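Local coordinates for nickel-dependent hydrogenase large subunit (Allochromatium vinosum, PDB 3MYR) that catalyses the reversible oxidation of molecular hydrogen at a nickel-iron centre, working as the large subunit of a heterodimer with an iron-sulphur small subunit, at the interface of chains B and A. Residues are numbered along the deposited sequence; one frame, centred on the assembly and turned at random. Chains: chain A, Nickel-dependent hydrogenase large subunit; chain B, Hydrogenase (NiFe) small subunit HydA.

Contact 1: the interface of chains B and A. Residues chain B 43, 46-50; chain A 7, 9-11, 546.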
loop_
_atom_site.group_PDB
_atom_site.type_symbol
_atom_site.label_atom_id
_atom_site.label_comp_id
_atom_site.label_asym_id
_atom_site.label_seq_id
_atom_site.Cartn_x
_atom_site.Cartn_y
_atom_site.Cartn_z
ATOM N N HIS B 43 1.244 9.730 -10.294
ATOM C CA HIS B 43 2.408 9.584 -9.380
ATOM C C HIS B 43 2.839 8.172 -9.177
ATOM O O HIS B 43 4.031 7.922 -9.002
ATOM C CB HIS B 43 2.116 10.091 -7.946
ATOM C CG HIS B 43 2.231 11.571 -7.778
ATOM N ND1 HIS B 43 2.189 12.180 -6.535
ATOM C CD2 HIS B 43 2.342 12.576 -8.690
ATOM C CE1 HIS B 43 2.266 13.498 -6.683
ATOM N NE2 HIS B 43 2.351 13.763 -7.982
ATOM N N GLN B 46 4.415 7.014 -13.017
ATOM C CA GLN B 46 5.226 7.949 -13.851
ATOM C C GLN B 46 6.692 7.524 -13.925
ATOM O O GLN B 46 7.279 7.257 -12.875
ATOM C CB GLN B 46 5.144 9.341 -13.228
ATOM C CG GLN B 46 5.372 10.462 -14.258
ATOM C CD GLN B 46 4.146 10.681 -15.114
ATOM O OE1 GLN B 46 3.051 10.307 -14.721
ATOM N NE2 GLN B 46 4.317 11.311 -16.287
ATOM N N ALA B 47 7.259 7.382 -15.143
ATOM C CA ALA B 47 8.724 7.110 -15.239
ATOM C C ALA B 47 9.536 8.215 -14.557
ATOM O O ALA B 47 10.425 7.947 -13.741
ATOM C CB ALA B 47 9.160 6.979 -16.643
ATOM N N ALA B 48 9.225 9.462 -14.921
ATOM C CA ALA B 48 9.982 10.637 -14.516
ATOM C C ALA B 48 9.515 11.068 -13.118
ATOM O O ALA B 48 8.356 10.838 -12.742
ATOM C CB ALA B 48 9.698 11.757 -15.518
ATOM N N SER B 49 10.424 11.684 -12.360
ATOM C CA SER B 49 10.138 12.274 -11.062
ATOM C C SER B 49 10.313 13.799 -11.127
ATOM O O SER B 49 10.802 14.345 -12.139
ATOM C CB SER B 49 11.188 11.746 -10.073
ATOM O OG SER B 49 10.735 10.544 -9.394
ATOM N N GLY B 50 10.004 14.497 -10.026
ATOM C CA GLY B 50 10.401 15.908 -9.889
ATOM C C GLY B 50 9.833 16.805 -10.994
ATOM O O GLY B 50 8.704 16.633 -11.452
ATOM N N VAL A 7 14.262 16.725 -5.517
ATOM C CA VAL A 7 13.338 15.880 -6.254
ATOM C C VAL A 7 11.985 15.686 -5.577
ATOM O O VAL A 7 11.853 15.020 -4.535
ATOM C CB VAL A 7 14.018 14.622 -6.845
ATOM C CG1 VAL A 7 15.484 14.349 -6.435
ATOM C CG2 VAL A 7 13.148 13.534 -7.533
ATOM N N PRO A 9 7.837 15.716 -7.098
ATOM C CA PRO A 9 7.566 14.479 -6.338
ATOM C C PRO A 9 8.551 13.374 -6.697
ATOM O O PRO A 9 8.961 13.243 -7.827
ATOM C CB PRO A 9 6.168 14.044 -6.832
ATOM C CG PRO A 9 6.031 14.670 -8.258
ATOM C CD PRO A 9 6.921 15.930 -8.238
ATOM N N ILE A 10 8.878 12.532 -5.745
ATOM C CA ILE A 10 9.351 11.213 -6.057
ATOM C C ILE A 10 8.122 10.475 -6.590
ATOM O O ILE A 10 7.114 10.342 -5.895
ATOM C CB ILE A 10 9.870 10.516 -4.736
ATOM C CG1 ILE A 10 11.056 11.360 -4.153
ATOM C CG2 ILE A 10 10.387 9.038 -5.002
ATOM C CD1 ILE A 10 12.351 11.202 -4.991
ATOM N N THR A 11 8.222 9.918 -7.771
ATOM C CA THR A 11 7.132 9.093 -8.285
ATOM C C THR A 11 7.486 7.595 -8.182
ATOM O O THR A 11 8.579 7.226 -7.771
ATOM C CB THR A 11 6.844 9.456 -9.737
ATOM O OG1 THR A 11 8.049 9.263 -10.502
ATOM C CG2 THR A 11 6.420 10.998 -9.834
ATOM N N LEU A 546 16.678 7.682 -7.437
ATOM C CA LEU A 546 15.483 6.890 -7.542
ATOM C C LEU A 546 15.824 5.420 -7.318
ATOM O O LEU A 546 15.088 4.728 -6.669
ATOM C CB LEU A 546 14.823 7.086 -8.921
ATOM C CG LEU A 546 14.341 8.521 -9.245
ATOM C CD1 LEU A 546 13.652 8.529 -10.621
ATOM C CD2 LEU A 546 13.407 9.056 -8.204
HETATM O O HOH W 1 10.319 8.229 -10.832
#

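Contact 2: the interface of chains B and A. Residues chain B 203, 245, 262; chain A 54, 217-218, 222-223, 463, 468.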
loop_
_atom_site.group_PDB
_atom_site.type_symbol
_atom_site.label_atom_id
_atom_site.label_comp_id
_atom_site.label_asym_id
_atom_site.label_seq_id
_atom_site.Cartn_x
_atom_site.Cartn_y
_atom_site.Cartn_z
ATOM N N PHE B 203 -19.700 -13.931 14.439
ATOM C CA PHE B 203 -19.119 -14.212 13.143
ATOM C C PHE B 203 -19.026 -15.669 12.754
ATOM O O PHE B 203 -18.783 -15.999 11.543
ATOM C CB PHE B 203 -17.771 -13.466 12.984
ATOM C CG PHE B 203 -17.936 -12.010 13.170
ATOM C CD1 PHE B 203 -18.385 -11.212 12.121
ATOM C CD2 PHE B 203 -17.755 -11.431 14.438
ATOM C CE1 PHE B 203 -18.635 -9.853 12.322
ATOM C CE2 PHE B 203 -17.972 -10.098 14.614
ATOM C CZ PHE B 203 -18.450 -9.310 13.557
ATOM N N HIS B 245 -18.672 -10.301 6.771
ATOM C CA HIS B 245 -18.544 -9.096 7.577
ATOM C C HIS B 245 -19.678 -8.135 7.246
ATOM O O HIS B 245 -19.966 -7.915 6.066
ATOM C CB HIS B 245 -17.136 -8.393 7.331
ATOM C CG HIS B 245 -16.810 -7.375 8.382
ATOM N ND1 HIS B 245 -17.380 -6.120 8.401
ATOM C CD2 HIS B 245 -16.093 -7.481 9.531
ATOM C CE1 HIS B 245 -16.977 -5.475 9.481
ATOM N NE2 HIS B 245 -16.197 -6.276 10.184
ATOM N N TYR B 262 -20.026 -1.833 14.674
ATOM C CA TYR B 262 -20.681 -3.061 15.092
ATOM C C TYR B 262 -21.986 -2.823 15.851
ATOM O O TYR B 262 -22.463 -3.721 16.482
ATOM C CB TYR B 262 -19.721 -3.935 15.895
ATOM C CG TYR B 262 -18.527 -4.331 15.037
ATOM C CD1 TYR B 262 -18.656 -5.323 14.068
ATOM C CD2 TYR B 262 -17.272 -3.691 15.183
ATOM C CE1 TYR B 262 -17.579 -5.662 13.223
ATOM C CE2 TYR B 262 -16.166 -4.028 14.315
ATOM C CZ TYR B 262 -16.337 -5.003 13.368
ATOM O OH TYR B 262 -15.273 -5.439 12.632
ATOM N N TRP A 54 -9.467 -1.235 13.380
ATOM C CA TRP A 54 -8.824 -1.869 12.258
ATOM C C TRP A 54 -9.310 -1.263 10.964
ATOM O O TRP A 54 -8.517 -1.155 10.022
ATOM C CB TRP A 54 -8.955 -3.387 12.210
ATOM C CG TRP A 54 -10.373 -3.789 11.904
ATOM C CD1 TRP A 54 -11.360 -4.091 12.828
ATOM C CD2 TRP A 54 -10.991 -3.911 10.621
ATOM N NE1 TRP A 54 -12.529 -4.368 12.195
ATOM C CE2 TRP A 54 -12.354 -4.272 10.850
ATOM C CE3 TRP A 54 -10.557 -3.681 9.290
ATOM C CZ2 TRP A 54 -13.294 -4.453 9.794
ATOM C CZ3 TRP A 54 -11.511 -3.863 8.223
ATOM C CH2 TRP A 54 -12.847 -4.222 8.492
ATOM N N PHE A 217 -11.611 -7.528 8.620
ATOM C CA PHE A 217 -10.979 -8.261 9.712
ATOM C C PHE A 217 -11.908 -8.202 10.896
ATOM O O PHE A 217 -12.843 -7.461 10.874
ATOM C CB PHE A 217 -9.625 -7.646 10.094
ATOM C CG PHE A 217 -8.637 -7.740 9.005
ATOM C CD1 PHE A 217 -7.881 -8.894 8.850
ATOM C CD2 PHE A 217 -8.604 -6.740 8.010
ATOM C CE1 PHE A 217 -7.086 -9.044 7.705
ATOM C CE2 PHE A 217 -7.767 -6.822 6.920
ATOM C CZ PHE A 217 -7.001 -7.980 6.743
ATOM N N VAL A 218 -11.749 -9.089 11.872
ATOM C CA VAL A 218 -12.418 -8.834 13.146
ATOM C C VAL A 218 -11.489 -9.121 14.309
ATOM O O VAL A 218 -10.651 -10.058 14.258
ATOM C CB VAL A 218 -13.680 -9.694 13.426
ATOM C CG1 VAL A 218 -14.791 -9.153 12.763
ATOM C CG2 VAL A 218 -13.454 -11.138 13.010
ATOM N N VAL A 222 -11.448 -14.353 12.279
ATOM C CA VAL A 222 -11.707 -13.847 10.926
ATOM C C VAL A 222 -13.209 -13.835 10.723
ATOM O O VAL A 222 -13.937 -14.600 11.390
ATOM C CB VAL A 222 -10.992 -14.684 9.834
ATOM C CG1 VAL A 222 -9.444 -14.587 10.034
ATOM C CG2 VAL A 222 -11.474 -16.233 9.901
ATOM N N PRO A 223 -13.705 -12.890 9.888
ATOM C CA PRO A 223 -15.177 -12.815 9.764
ATOM C C PRO A 223 -15.720 -13.956 8.894
ATOM O O PRO A 223 -16.901 -14.243 8.957
ATOM C CB PRO A 223 -15.436 -11.438 9.069
ATOM C CG PRO A 223 -14.109 -10.905 8.651
ATOM C CD PRO A 223 -12.992 -11.810 9.159
ATOM N N PHE A 463 -13.824 -17.815 15.125
ATOM C CA PHE A 463 -13.984 -16.578 15.901
ATOM C C PHE A 463 -14.168 -16.854 17.367
ATOM O O PHE A 463 -15.059 -17.631 17.761
ATOM C CB PHE A 463 -15.191 -15.793 15.338
ATOM C CG PHE A 463 -15.519 -14.541 16.102
ATOM C CD1 PHE A 463 -16.653 -14.481 16.918
ATOM C CD2 PHE A 463 -14.731 -13.408 15.978
ATOM C CE1 PHE A 463 -16.992 -13.248 17.602
ATOM C CE2 PHE A 463 -15.016 -12.203 16.713
ATOM C CZ PHE A 463 -16.156 -12.146 17.517
ATOM N N TRP A 468 -15.915 -10.285 23.030
ATOM C CA TRP A 468 -16.472 -9.386 21.996
ATOM C C TRP A 468 -17.190 -8.160 22.582
ATOM O O TRP A 468 -17.080 -7.074 22.040
ATOM C CB TRP A 468 -17.415 -10.164 21.073
ATOM C CG TRP A 468 -18.042 -9.295 20.022
ATOM C CD1 TRP A 468 -19.357 -8.876 19.953
ATOM C CD2 TRP A 468 -17.350 -8.676 18.896
ATOM N NE1 TRP A 468 -19.503 -8.048 18.832
ATOM C CE2 TRP A 468 -18.295 -7.936 18.177
ATOM C CE3 TRP A 468 -16.006 -8.680 18.456
ATOM C CZ2 TRP A 468 -17.947 -7.175 17.032
ATOM C CZ3 TRP A 468 -15.659 -7.940 17.269
ATOM C CH2 TRP A 468 -16.626 -7.207 16.602
HETATM O O HOH W 2 -19.995 -14.012 9.640
HETATM O O HOH W 3 -15.997 -16.317 11.355
HETATM O O HOH W 4 -22.055 -6.337 18.118
#

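Contact 1: the interface of chains B and A
A:Thr11 and B:Ser49 meet hydroxyl to hydroxyl where an N-terminal segment of the large subunit of this [NiFe] hydrogenase, just past strand 5-7, lies against a loop of the small subunit that leads into helix 50-63. The heterodimer is the natural form of the enzyme, so this is a true subunit interface. Direct polar bonds converge on the threonine. Two carbonyl oxygens lie within hydrogen-bonding distance of A:Thr11 OG1, O of B:Ala48 at 2.8 Å and, further off, O of B:Gln46; the one hydroxyl proton probably goes mainly to the nearer. At both acceptors the hydroxyl stands well above the carbonyl plane. OG1 sits between the backbone N and the carbonyl carbon of its own residue (chi1 58°), which turns the hydroxyl into the curve of the B:Gln46 to B:Ser49 loop while CG2 lies by O of B:Ala48. The two hydroxyls, B:Ser49 OG and A:Thr11 OG1, are hydrogen-bonded at 3.2 Å; the coordinates do not show which one donates. B:Ser49 OG also accepts the backbone N-H of A:Thr11, with N 3.1 Å away and the bond nearly straight at 174°, so one serine oxygen meets both main chain and side chain of the threonine. One residue further on in the small subunit, the backbone N of B:Gly50 donates to O of A:Pro9 at 2.7 Å and ties the start of the helix to the large subunit. Water 1 links the two hydroxyls to O of B:Ala47, lying 2.8 Å from B:Ser49 OG. Apolar packing flanks these bonds. CG2 of A:Val7 touches CB of B:Ser49 at 3.7 Å, and CD2 of A:Leu546, from helix 543-551, approaches the same serine. A:Pro9, which follows a cis peptide bond, crosses B:His43 at about a right angle, A:Pro9 CB set over one face of the imidazole toward the rim, 3.9 Å from B:His43 CE1.

Contact 2: the interface of chains B and A
The phenol oxygen of B:Tyr262 is gripped from both subunits: A:Trp54 NE1 donates to B:Tyr262 OH at 3.0 Å, and B:His245 NE2 shares a hydrogen bond with the same OH at 2.7 Å, in which either could be the donor. This aromatic cluster belongs to the large-small subunit interface of the [NiFe] hydrogenase heterodimer. The phenol oxygen lies close to the plane of the indole and in the plane of the imidazole at its edge, which would help hold both rings in their rotation. CG of A:Trp54, between its backbone N and carbonyl carbon (chi1 70°), helps set the indole N-H toward the tyrosine. The two side chains also reach tip to tip, the six-membered-ring edge of A:Trp54 meeting one face of the B:His245 imidazole toward the rim, with planes 84° apart. On the tyrosine ring, A:Trp468 presents the benzo edge of its indole to one face, CH2 standing over the centre and A:Trp468 CZ2 lying 3.5 Å from B:Tyr262 CG. An alanine in place of B:Tyr262 would probably leave A:Trp54 NE1 and B:His245 NE2 without their shared oxygen and open a gap beside the A:Trp468 edge. B:Phe203 is held on several sides. B:Phe203 CD2 points into the centre of the A:Phe463 ring, 3.5 Å from A:Phe463 CZ, with the planes 75° apart. The B:Phe203 CE2 edge meets one face of A:Trp468 toward the rim, 3.8 Å from A:Trp468 CH2. CG1 of A:Val218 caps a face of the phenyl ring, 3.7 Å from B:Phe203 CZ, and also lies alongside B:His245. A:Pro223 packs its CB against CB of B:His245. Waters carry further polar links: waters 2 and 3 both bind O of B:Phe203 and pass on to O of A:Pro223 and O of A:Val222, respectively. Water 4 joins O of B:Tyr262 to A:Trp468 NE1, meeting the indole N-H in its ring plane, 3.2 Å away.

Contact 1 and contact 2 lie about 39 Å apart, measured between the centres of their C-alpha atoms, and have no residue or secondary-structure element in common. On the small subunit, contact 1 uses the start of helix 50-63 and the loop before it, whereas contact 2 draws on loops much nearer the C-terminus. The large subunit likewise supplies its N-terminal segment and helix 543-551 to one, and helix 53-58 with loops further along to the other. Two such separated patches, one mostly polar and one mostly aromatic, would help fix the relative orientation of the subunits in the heterodimer.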